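Local coordinates for neurogenic locus protein delta (Drosophila melanogaster, PDB 7ALK) that serves as a ligand for the Notch receptor in separating neural from epidermal lineages, here as its extracellular N-terminal C2, DSL and first EGF-like part, at residues L6-F11 against T41-C46; L130-V135 against L154-R159; V138-K143 against R159-L164. One frame throughout, in Å; residues are numbered along the deposited sequence.

How the contacts relate
Contacts 1 and 2 join the two sheets of the C2 domain face to face, their centres about 10 Å apart. They are tied through neighbouring strands 3-12 and 153-161: Arg7 of contact 1 makes a salt bridge to Asp157 of contact 2, NH2 to OD2 2.9 Å. Contact 3 lies about 14 Å from contact 2, centre to centre, and about 19 Å from contact 1. It shares Arg159 with contact 2, and Gln134 OE1 and Lys143 NZ, 2.6 Å apart, probably form a hydrogen bond between them. Arg7 also reaches Trp142 of contact 3. Glycan sugars border contacts 1 and 2 and are covalent decorations, marking no binding pocket.

Contact 1 of 3, residues L6-F11 against T41-C46; sequences LRLKYF and TRFRVC. With NAG (2-acetamido-2-deoxy-beta-D-glucopyranose), chain B.
Thr41 opens the contact by placing its methyl group against the ring of Phe11, with CG2 4.2 Å from Phe11 CD2. Its hydroxyl has other business, OG1 being hydrogen-bonded to the backbone oxygen of Cys39. Arg42 turns to the outer side of the sheet, where the acetyl methyl of a glycan N-acetylglucosamine lies over the centre of one guanidinium face, NAG C8 to Arg42 CZ 3.5 Å. A salt bridge to Asp113 and a hydrogen bond to the backbone oxygen of Thr67 would help fix that plane.

Phe43 is where the inner layer interlocks. Its CG stands anti to the carbonyl carbon (chi1 -61°), and the ring directs its edge at the face of Phe11 in a T-shaped pair, the two ring centroids 5.7 Å apart and the planes at 85°. At that edge, in the plane of the ring, Phe43 CZ meets Phe11 CB at 3.9 Å. Leu8 comes from another direction: its CD1 sits over one face of Phe43, offset toward the rim and 4.2 Å from Phe43 CG.

Val45 ends the row with a purely aliphatic meeting, its CG1 3.6 Å from Leu6 CD2. No hydrogen bond passes between the segments, whose axes lie 10.6 Å apart at 154°, the separation of facing sheets. The bulge at Lys9 and Tyr10, opposite Glu155, interrupts the regular pairing of the first strand. Strand 40-48 runs between strands 63-72 and 103-113 in one sheet; strand 3-12, beside strand 153-161, belongs to the other, and Phe11 also packs on Ile127 of strand 124-135.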
loop_
_atom_site.group_PDB
_atom_site.type_symbol
_atom_site.label_atom_id
_atom_site.label_comp_id
_atom_site.label_asym_id
_atom_site.label_seq_id
_atom_site.Cartn_x
_atom_site.Cartn_y
_atom_site.Cartn_z
ATOM N N LEU A 6 4.468 1.822 -2.116
ATOM C CA LEU A 6 5.274 2.807 -2.827
ATOM C C LEU A 6 5.290 2.428 -4.300
ATOM O O LEU A 6 5.819 1.373 -4.668
ATOM C CB LEU A 6 6.697 2.872 -2.270
ATOM C CG LEU A 6 7.709 3.650 -3.118
ATOM C CD1 LEU A 6 7.270 5.094 -3.299
ATOM C CD2 LEU A 6 9.093 3.591 -2.502
ATOM N N ARG A 7 4.708 3.283 -5.139
ATOM C CA ARG A 7 4.585 3.025 -6.570
ATOM C C ARG A 7 5.529 3.954 -7.324
ATOM O O ARG A 7 5.289 5.162 -7.402
ATOM C CB ARG A 7 3.144 3.215 -7.039
ATOM C CG ARG A 7 2.971 3.095 -8.545
ATOM C CD ARG A 7 1.506 3.168 -8.944
ATOM N NE ARG A 7 0.903 4.444 -8.582
ATOM C CZ ARG A 7 -0.392 4.713 -8.682
ATOM N NH1 ARG A 7 -1.252 3.813 -9.129
ATOM N NH2 ARG A 7 -0.835 5.915 -8.323
ATOM N N LEU A 8 6.597 3.387 -7.876
ATOM C CA LEU A 8 7.499 4.157 -8.718
ATOM C C LEU A 8 6.856 4.406 -10.075
ATOM O O LEU A 8 6.221 3.519 -10.651
ATOM C CB LEU A 8 8.824 3.417 -8.888
ATOM C CG LEU A 8 9.418 2.787 -7.628
ATOM C CD1 LEU A 8 10.506 1.793 -7.993
ATOM C CD2 LEU A 8 9.958 3.859 -6.697
ATOM N N LYS A 9 7.021 5.624 -10.590
ATOM C CA LYS A 9 6.421 6.008 -11.861
ATOM C C LYS A 9 7.464 6.247 -12.946
ATOM O O LYS A 9 7.479 5.531 -13.952
ATOM C CB LYS A 9 5.538 7.251 -11.679
ATOM C CG LYS A 9 4.390 7.046 -10.701
ATOM C CD LYS A 9 3.305 8.098 -10.881
ATOM C CE LYS A 9 3.833 9.496 -10.615
ATOM N NZ LYS A 9 2.783 10.534 -10.808
ATOM N N TYR A 10 8.343 7.232 -12.774
ATOM C CA TYR A 10 9.306 7.577 -13.813
ATOM C C TYR A 10 10.648 7.930 -13.193
ATOM O O TYR A 10 10.713 8.737 -12.262
ATOM C CB TYR A 10 8.801 8.749 -14.662
ATOM C CG TYR A 10 9.516 8.900 -15.986
ATOM C CD1 TYR A 10 9.083 8.214 -17.113
ATOM C CD2 TYR A 10 10.620 9.734 -16.110
ATOM C CE1 TYR A 10 9.730 8.350 -18.327
ATOM C CE2 TYR A 10 11.273 9.877 -17.320
ATOM C CZ TYR A 10 10.824 9.183 -18.424
ATOM O OH TYR A 10 11.469 9.320 -19.632
ATOM N N PHE A 11 11.709 7.320 -13.711
ATOM C CA PHE A 11 13.078 7.704 -13.399
ATOM C C PHE A 11 13.701 8.304 -14.651
ATOM O O PHE A 11 13.655 7.691 -15.722
ATOM C CB PHE A 11 13.898 6.506 -12.914
ATOM C CG PHE A 11 15.293 6.864 -12.483
ATOM C CD1 PHE A 11 15.515 7.511 -11.278
ATOM C CD2 PHE A 11 16.379 6.556 -13.283
ATOM C CE1 PHE A 11 16.796 7.844 -10.878
ATOM C CE2 PHE A 11 17.664 6.885 -12.888
ATOM C CZ PHE A 11 17.871 7.529 -11.683
ATOM N N THR A 41 19.509 0.346 -14.753
ATOM C CA THR A 41 19.046 0.883 -13.479
ATOM C C THR A 41 18.254 -0.157 -12.693
ATOM O O THR A 41 17.266 -0.704 -13.195
ATOM C CB THR A 41 18.188 2.129 -13.706
ATOM O OG1 THR A 41 18.931 3.088 -14.470
ATOM C CG2 THR A 41 17.781 2.746 -12.377
ATOM N N ARG A 42 18.686 -0.413 -11.460
ATOM C CA ARG A 42 17.908 -1.122 -10.455
ATOM C C ARG A 42 17.469 -0.129 -9.383
ATOM O O ARG A 42 17.781 1.063 -9.442
ATOM C CB ARG A 42 18.712 -2.265 -9.829
ATOM C CG ARG A 42 19.307 -3.238 -10.820
ATOM C CD ARG A 42 20.245 -4.222 -10.136
ATOM N NE ARG A 42 19.544 -5.154 -9.261
ATOM C CZ ARG A 42 20.134 -6.125 -8.578
ATOM N NH1 ARG A 42 21.445 -6.305 -8.623
ATOM N NH2 ARG A 42 19.391 -6.941 -7.836
ATOM N N PHE A 43 16.745 -0.634 -8.389
ATOM C CA PHE A 43 16.323 0.187 -7.265
ATOM C C PHE A 43 16.420 -0.613 -5.977
ATOM O O PHE A 43 16.299 -1.841 -5.974
ATOM C CB PHE A 43 14.889 0.712 -7.435
ATOM C CG PHE A 43 14.698 1.585 -8.641
ATOM C CD1 PHE A 43 14.893 2.952 -8.559
ATOM C CD2 PHE A 43 14.308 1.041 -9.854
ATOM C CE1 PHE A 43 14.716 3.760 -9.665
ATOM C CE2 PHE A 43 14.128 1.844 -10.963
ATOM C CZ PHE A 43 14.332 3.206 -10.867
ATOM N N ARG A 44 16.651 0.103 -4.879
ATOM C CA ARG A 44 16.562 -0.453 -3.537
ATOM C C ARG A 44 15.652 0.445 -2.717
ATOM O O ARG A 44 15.832 1.667 -2.701
ATOM C CB ARG A 44 17.936 -0.568 -2.869
ATOM C CG ARG A 44 17.873 -1.171 -1.474
ATOM C CD ARG A 44 19.208 -1.085 -0.753
ATOM N NE ARG A 44 20.208 -1.987 -1.312
ATOM C CZ ARG A 44 20.490 -3.186 -0.823
ATOM N NH1 ARG A 44 19.841 -3.678 0.220
ATOM N NH2 ARG A 44 21.450 -3.910 -1.392
ATOM N N VAL A 45 14.672 -0.157 -2.050
ATOM C CA VAL A 45 13.695 0.571 -1.250
ATOM C C VAL A 45 13.751 0.033 0.171
ATOM O O VAL A 45 13.531 -1.165 0.397
ATOM C CB VAL A 45 12.276 0.447 -1.825
ATOM C CG1 VAL A 45 11.301 1.239 -0.977
ATOM C CG2 VAL A 45 12.243 0.925 -3.268
ATOM N N CYS A 46 14.044 0.913 1.125
ATOM C CA CYS A 46 14.096 0.561 2.538
ATOM C C CYS A 46 13.086 1.413 3.293
ATOM O O CYS A 46 13.168 2.645 3.267
ATOM C CB CYS A 46 15.500 0.760 3.108
ATOM S SG CYS A 46 15.540 0.962 4.904
HETATM C C1 NAG B . 20.385 -9.932 -15.449
HETATM C C2 NAG B . 19.046 -9.554 -14.842
HETATM C C3 NAG B . 18.257 -10.811 -14.504
HETATM C C4 NAG B . 18.104 -11.691 -15.741
HETATM C C5 NAG B . 19.442 -11.920 -16.449
HETATM C C6 NAG B . 19.262 -12.503 -17.830
HETATM C C7 NAG B . 19.732 -9.062 -12.512
HETATM C C8 NAG B . 19.763 -8.012 -11.443
HETATM N N2 NAG B . 19.185 -8.691 -13.677
HETATM O O3 NAG B . 16.983 -10.425 -13.996
HETATM O O4 NAG B . 17.599 -12.971 -15.375
HETATM O O5 NAG B . 20.170 -10.693 -16.629
HETATM O O6 NAG B . 18.591 -11.587 -18.687
HETATM O O7 NAG B . 20.188 -10.187 -12.326
#

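Contact 2 of 3, residues L130-V135 against L154-R159; sequences LLVQQV and LEYDFR. With NAG (2-acetamido-2-deoxy-beta-D-glucopyranose), chain D.
Gln134 OE1 accepts a hydrogen bond from Lys143 NZ and also meets the edge of Phe158, lying in the ring plane 3.7 Å from Phe158 CE2. The two side chains reach toward each other tip to tip, amide and ring planes 82° apart. With Phe158 CG set between its backbone N and carbonyl carbon (chi1 60°), the ring can present its CE2 and CZ edge to Gln134, whose extended chain carries the amide to meet it. The other end of that amide borders the sugar beside Asn145, probably its attachment site, Gln134 NE2 lying 3.5 Å from NAG C6.

Val132 and Tyr156 slide past each other in opposite directions, Val132 CG2 packing 4.1 Å from Tyr156 CZ near the phenol end. At the start of both segments, Leu130 and Leu154 cross at about a right angle, their CD2 atoms 3.6 Å apart, and Leu130 CD2 also lies 4.3 Å from Tyr156 CE1. Thus the layer grades from aliphatic contact to a polar margin beside the glycan.

The axes of segments 130-135 and 154-159 approach to 11.0 Å at 27°, without a hydrogen bond between them. Side chains from both segments meet between the two sheets, as expected for the beta sandwich of a C2 domain.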
loop_
_atom_site.group_PDB
_atom_site.type_symbol
_atom_site.label_atom_id
_atom_site.label_comp_id
_atom_site.label_asym_id
_atom_site.label_seq_id
_atom_site.Cartn_x
_atom_site.Cartn_y
_atom_site.Cartn_z
ATOM N N LEU A 130 17.489 9.143 -2.194
ATOM C CA LEU A 130 16.510 10.068 -1.646
ATOM C C LEU A 130 15.993 9.541 -0.315
ATOM O O LEU A 130 15.864 8.329 -0.116
ATOM C CB LEU A 130 15.341 10.299 -2.620
ATOM C CG LEU A 130 14.449 9.120 -3.016
ATOM C CD1 LEU A 130 13.232 9.005 -2.111
ATOM C CD2 LEU A 130 14.026 9.252 -4.468
ATOM N N LEU A 131 15.702 10.467 0.596
ATOM C CA LEU A 131 15.180 10.152 1.920
ATOM C C LEU A 131 13.857 10.876 2.119
ATOM O O LEU A 131 13.769 12.088 1.897
ATOM C CB LEU A 131 16.167 10.553 3.023
ATOM C CG LEU A 131 17.337 9.625 3.374
ATOM C CD1 LEU A 131 18.315 9.466 2.216
ATOM C CD2 LEU A 131 18.056 10.120 4.622
ATOM N N VAL A 132 12.833 10.136 2.537
ATOM C CA VAL A 132 11.507 10.685 2.804
ATOM C C VAL A 132 11.110 10.264 4.213
ATOM O O VAL A 132 10.882 9.075 4.468
ATOM C CB VAL A 132 10.463 10.217 1.780
ATOM C CG1 VAL A 132 9.131 10.905 2.032
ATOM C CG2 VAL A 132 10.947 10.491 0.368
ATOM N N GLN A 133 11.020 11.233 5.122
ATOM C CA GLN A 133 10.718 10.970 6.530
ATOM C C GLN A 133 9.685 12.001 6.977
ATOM O O GLN A 133 10.025 13.165 7.203
ATOM C CB GLN A 133 11.987 11.040 7.375
ATOM C CG GLN A 133 11.762 10.949 8.872
ATOM C CD GLN A 133 13.022 10.569 9.632
ATOM O OE1 GLN A 133 13.776 9.692 9.211
ATOM N NE2 GLN A 133 13.253 11.230 10.761
ATOM N N GLN A 134 8.430 11.574 7.105
ATOM C CA GLN A 134 7.337 12.501 7.380
ATOM C C GLN A 134 6.195 11.749 8.059
ATOM O O GLN A 134 6.258 10.534 8.267
ATOM C CB GLN A 134 6.868 13.183 6.092
ATOM C CG GLN A 134 6.184 12.243 5.115
ATOM C CD GLN A 134 5.575 12.968 3.932
ATOM O OE1 GLN A 134 4.393 12.806 3.631
ATOM N NE2 GLN A 134 6.386 13.770 3.248
ATOM N N VAL A 135 5.147 12.495 8.404
ATOM C CA VAL A 135 3.970 11.965 9.087
ATOM C C VAL A 135 2.916 11.641 8.038
ATOM O O VAL A 135 2.487 12.524 7.284
ATOM C CB VAL A 135 3.426 12.965 10.120
ATOM C CG1 VAL A 135 2.233 12.380 10.858
ATOM C CG2 VAL A 135 4.519 13.377 11.095
ATOM N N LEU A 154 13.432 11.116 -9.989
ATOM C CA LEU A 154 12.608 9.950 -9.691
ATOM C C LEU A 154 11.248 10.417 -9.195
ATOM O O LEU A 154 11.165 11.184 -8.230
ATOM C CB LEU A 154 13.279 9.050 -8.651
ATOM C CG LEU A 154 12.456 7.847 -8.189
ATOM C CD1 LEU A 154 12.022 7.005 -9.377
ATOM C CD2 LEU A 154 13.248 7.009 -7.205
ATOM N N GLU A 155 10.189 9.949 -9.849
ATOM C CA GLU A 155 8.820 10.290 -9.493
ATOM C C GLU A 155 8.121 9.058 -8.930
ATOM O O GLU A 155 8.272 7.952 -9.458
ATOM C CB GLU A 155 8.058 10.826 -10.708
ATOM C CG GLU A 155 6.741 11.502 -10.375
ATOM C CD GLU A 155 6.103 12.160 -11.583
ATOM O OE1 GLU A 155 6.787 12.287 -12.621
ATOM O OE2 GLU A 155 4.917 12.546 -11.495
ATOM N N TYR A 156 7.352 9.253 -7.859
ATOM C CA TYR A 156 6.766 8.133 -7.139
ATOM C C TYR A 156 5.508 8.587 -6.412
ATOM O O TYR A 156 5.306 9.777 -6.157
ATOM C CB TYR A 156 7.756 7.533 -6.132
ATOM C CG TYR A 156 8.297 8.549 -5.149
ATOM C CD1 TYR A 156 9.358 9.380 -5.488
ATOM C CD2 TYR A 156 7.735 8.689 -3.886
ATOM C CE1 TYR A 156 9.848 10.314 -4.597
ATOM C CE2 TYR A 156 8.219 9.620 -2.987
ATOM C CZ TYR A 156 9.276 10.430 -3.348
ATOM O OH TYR A 156 9.762 11.359 -2.460
ATOM N N ASP A 157 4.663 7.612 -6.082
ATOM C CA ASP A 157 3.505 7.807 -5.223
ATOM C C ASP A 157 3.616 6.881 -4.019
ATOM O O ASP A 157 4.168 5.781 -4.115
ATOM C CB ASP A 157 2.187 7.528 -5.964
ATOM C CG ASP A 157 2.076 8.285 -7.271
ATOM O OD1 ASP A 157 2.760 9.317 -7.428
ATOM O OD2 ASP A 157 1.298 7.846 -8.145
ATOM N N PHE A 158 3.086 7.328 -2.882
ATOM C CA PHE A 158 3.142 6.532 -1.664
ATOM C C PHE A 158 1.879 6.766 -0.848
ATOM O O PHE A 158 1.325 7.868 -0.839
ATOM C CB PHE A 158 4.384 6.858 -0.824
ATOM C CG PHE A 158 4.461 8.294 -0.379
ATOM C CD1 PHE A 158 4.973 9.270 -1.217
ATOM C CD2 PHE A 158 4.028 8.664 0.885
ATOM C CE1 PHE A 158 5.046 10.588 -0.806
ATOM C CE2 PHE A 158 4.100 9.980 1.301
ATOM C CZ PHE A 158 4.609 10.943 0.455
ATOM N N ARG A 159 1.435 5.717 -0.157
ATOM C CA ARG A 159 0.255 5.802 0.693
ATOM C C ARG A 159 0.229 4.603 1.629
ATOM O O ARG A 159 0.975 3.636 1.457
ATOM C CB ARG A 159 -1.033 5.854 -0.134
ATOM C CG ARG A 159 -1.404 4.521 -0.758
ATOM C CD ARG A 159 -2.708 4.610 -1.525
ATOM N NE ARG A 159 -3.111 3.312 -2.053
ATOM C CZ ARG A 159 -4.161 3.116 -2.837
ATOM N NH1 ARG A 159 -4.945 4.116 -3.204
ATOM N NH2 ARG A 159 -4.434 1.886 -3.261
HETATM C C1 NAG D . 7.786 16.752 -2.085
HETATM C C2 NAG D . 6.728 17.666 -1.471
HETATM C C3 NAG D . 7.362 18.574 -0.435
HETATM C C4 NAG D . 7.845 17.738 0.739
HETATM C C5 NAG D . 8.725 16.585 0.255
HETATM C C6 NAG D . 8.155 15.220 0.570
HETATM C C7 NAG D . 4.936 18.033 -3.108
HETATM C C8 NAG D . 4.371 18.959 -4.143
HETATM N N2 NAG D . 6.051 18.446 -2.495
HETATM O O3 NAG D . 6.411 19.536 0.005
HETATM O O4 NAG D . 8.586 18.551 1.641
HETATM O O5 NAG D . 8.950 16.636 -1.169
HETATM O O6 NAG D . 9.072 14.189 0.234
HETATM O O7 NAG D . 4.409 16.959 -2.839
#

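Contact 3 of 3, residues V138-K143 against R159-L164; sequences VSSEWK and RVTCDL
Val138 and Val160 bring their chains together where Ser139 N donates to Val160 O, 3.2 Å away and nearly in line with the carbonyl bond, before the loop 138-143 curls across Arg159. Inside that loop Ser139 OG accepts from Glu141 N at 3.2 Å, an ST turn that helps shape the bend ahead of Trp142.

Arg159 leaves its backbone with CG between N and the carbonyl carbon (chi1 74°), and the chain, extended from CG to NE, crosses the indole face. Its guanidinium lies flat on Trp142, planes 12° apart and centres 4.0 Å apart, and Arg159 CD stands 3.7 Å from the centroid of the six-membered ring of Trp142, a CH-pi contact over its face. Thr161 CG2 closes the opposite guanidinium face, toward the rim. Arg159 NE makes a salt bridge to Glu5, which probably helps hold the guanidinium in place, whereas the bond from NH1 to Ser140 O is weak and, being very short, doubtful.

Val138 CG1 packs 3.6 Å from Cys162 SG, whose disulfide partner is Cys171. Arg7 makes a cation-pi contact on the opposite face of the indole, so the ring lies between two arginines where the C2 domain passes into the disulfide-bonded DSL module.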
loop_
_atom_site.group_PDB
_atom_site.type_symbol
_atom_site.label_atom_id
_atom_site.label_comp_id
_atom_site.label_asym_id
_atom_site.label_seq_id
_atom_site.Cartn_x
_atom_site.Cartn_y
_atom_site.Cartn_z
ATOM N N VAL A 138 -3.594 7.342 7.350
ATOM C CA VAL A 138 -4.226 6.258 6.605
ATOM C C VAL A 138 -5.303 6.844 5.697
ATOM O O VAL A 138 -6.300 7.396 6.172
ATOM C CB VAL A 138 -4.813 5.206 7.555
ATOM C CG1 VAL A 138 -5.748 4.271 6.802
ATOM C CG2 VAL A 138 -3.697 4.415 8.216
ATOM N N SER A 139 -5.100 6.721 4.388
ATOM C CA SER A 139 -6.044 7.242 3.410
ATOM C C SER A 139 -5.815 6.537 2.083
ATOM O O SER A 139 -4.700 6.103 1.781
ATOM C CB SER A 139 -5.900 8.759 3.241
ATOM O OG SER A 139 -6.596 9.210 2.093
ATOM N N SER A 140 -6.884 6.432 1.293
ATOM C CA SER A 140 -6.805 5.779 -0.006
ATOM C C SER A 140 -6.187 6.662 -1.082
ATOM O O SER A 140 -5.979 6.185 -2.202
ATOM C CB SER A 140 -8.197 5.327 -0.458
ATOM O OG SER A 140 -8.658 4.231 0.314
ATOM N N GLU A 141 -5.891 7.923 -0.779
ATOM C CA GLU A 141 -5.321 8.832 -1.762
ATOM C C GLU A 141 -3.806 8.681 -1.812
ATOM O O GLU A 141 -3.151 8.482 -0.785
ATOM C CB GLU A 141 -5.700 10.282 -1.451
ATOM C CG GLU A 141 -5.018 10.889 -0.235
ATOM C CD GLU A 141 -5.059 12.406 -0.247
ATOM O OE1 GLU A 141 -5.229 12.988 -1.339
ATOM O OE2 GLU A 141 -4.926 13.017 0.834
ATOM N N TRP A 142 -3.257 8.761 -3.021
ATOM C CA TRP A 142 -1.816 8.702 -3.203
ATOM C C TRP A 142 -1.201 10.077 -2.984
ATOM O O TRP A 142 -1.760 11.098 -3.393
ATOM C CB TRP A 142 -1.466 8.204 -4.606
ATOM C CG TRP A 142 -1.882 6.795 -4.897
ATOM C CD1 TRP A 142 -3.050 6.388 -5.469
ATOM C CD2 TRP A 142 -1.120 5.606 -4.650
ATOM N NE1 TRP A 142 -3.068 5.020 -5.585
ATOM C CE2 TRP A 142 -1.895 4.516 -5.090
ATOM C CE3 TRP A 142 0.139 5.357 -4.096
ATOM C CZ2 TRP A 142 -1.453 3.197 -4.992
ATOM C CZ3 TRP A 142 0.577 4.049 -3.999
ATOM C CH2 TRP A 142 -0.218 2.985 -4.446
ATOM N N LYS A 143 -0.043 10.100 -2.332
ATOM C CA LYS A 143 0.759 11.308 -2.206
ATOM C C LYS A 143 1.920 11.208 -3.188
ATOM O O LYS A 143 2.738 10.286 -3.101
ATOM C CB LYS A 143 1.261 11.495 -0.775
ATOM C CG LYS A 143 0.148 11.774 0.231
ATOM C CD LYS A 143 0.701 12.079 1.616
ATOM C CE LYS A 143 1.472 13.388 1.635
ATOM N NZ LYS A 143 2.060 13.667 2.976
ATOM N N ARG A 159 1.435 5.717 -0.157
ATOM C CA ARG A 159 0.255 5.802 0.693
ATOM C C ARG A 159 0.229 4.603 1.629
ATOM O O ARG A 159 0.975 3.636 1.457
ATOM C CB ARG A 159 -1.033 5.854 -0.134
ATOM C CG ARG A 159 -1.404 4.521 -0.758
ATOM C CD ARG A 159 -2.708 4.610 -1.525
ATOM N NE ARG A 159 -3.111 3.312 -2.053
ATOM C CZ ARG A 159 -4.161 3.116 -2.837
ATOM N NH1 ARG A 159 -4.945 4.116 -3.204
ATOM N NH2 ARG A 159 -4.434 1.886 -3.261
ATOM N N VAL A 160 -0.647 4.685 2.629
ATOM C CA VAL A 160 -0.943 3.578 3.532
ATOM C C VAL A 160 -2.444 3.335 3.495
ATOM O O VAL A 160 -3.232 4.273 3.660
ATOM C CB VAL A 160 -0.482 3.863 4.973
ATOM C CG1 VAL A 160 -0.498 2.580 5.796
ATOM C CG2 VAL A 160 0.892 4.488 4.983
ATOM N N THR A 161 -2.836 2.082 3.276
ATOM C CA THR A 161 -4.237 1.697 3.236
ATOM C C THR A 161 -4.441 0.441 4.068
ATOM O O THR A 161 -3.560 -0.419 4.146
ATOM C CB THR A 161 -4.722 1.450 1.799
ATOM O OG1 THR A 161 -3.858 0.504 1.157
ATOM C CG2 THR A 161 -4.731 2.748 1.004
ATOM N N CYS A 162 -5.612 0.343 4.690
ATOM C CA CYS A 162 -5.927 -0.807 5.522
ATOM C C CYS A 162 -6.247 -2.025 4.663
ATOM O O CYS A 162 -6.708 -1.907 3.523
ATOM C CB CYS A 162 -7.108 -0.501 6.446
ATOM S SG CYS A 162 -6.880 0.909 7.562
ATOM N N ASP A 163 -5.994 -3.205 5.223
ATOM C CA ASP A 163 -6.331 -4.443 4.541
ATOM C C ASP A 163 -7.846 -4.641 4.522
ATOM O O ASP A 163 -8.611 -3.889 5.134
ATOM C CB ASP A 163 -5.648 -5.633 5.214
ATOM C CG ASP A 163 -4.165 -5.708 4.905
ATOM O OD1 ASP A 163 -3.673 -4.864 4.127
ATOM O OD2 ASP A 163 -3.492 -6.612 5.441
ATOM N N LEU A 164 -8.278 -5.675 3.804
ATOM C CA LEU A 164 -9.700 -5.974 3.713
ATOM C C LEU A 164 -10.249 -6.360 5.082
ATOM O O LEU A 164 -9.583 -7.039 5.867
ATOM C CB LEU A 164 -9.942 -7.101 2.709
ATOM C CG LEU A 164 -11.402 -7.431 2.388
ATOM C CD1 LEU A 164 -12.068 -6.280 1.651
ATOM C CD2 LEU A 164 -11.496 -8.717 1.579
#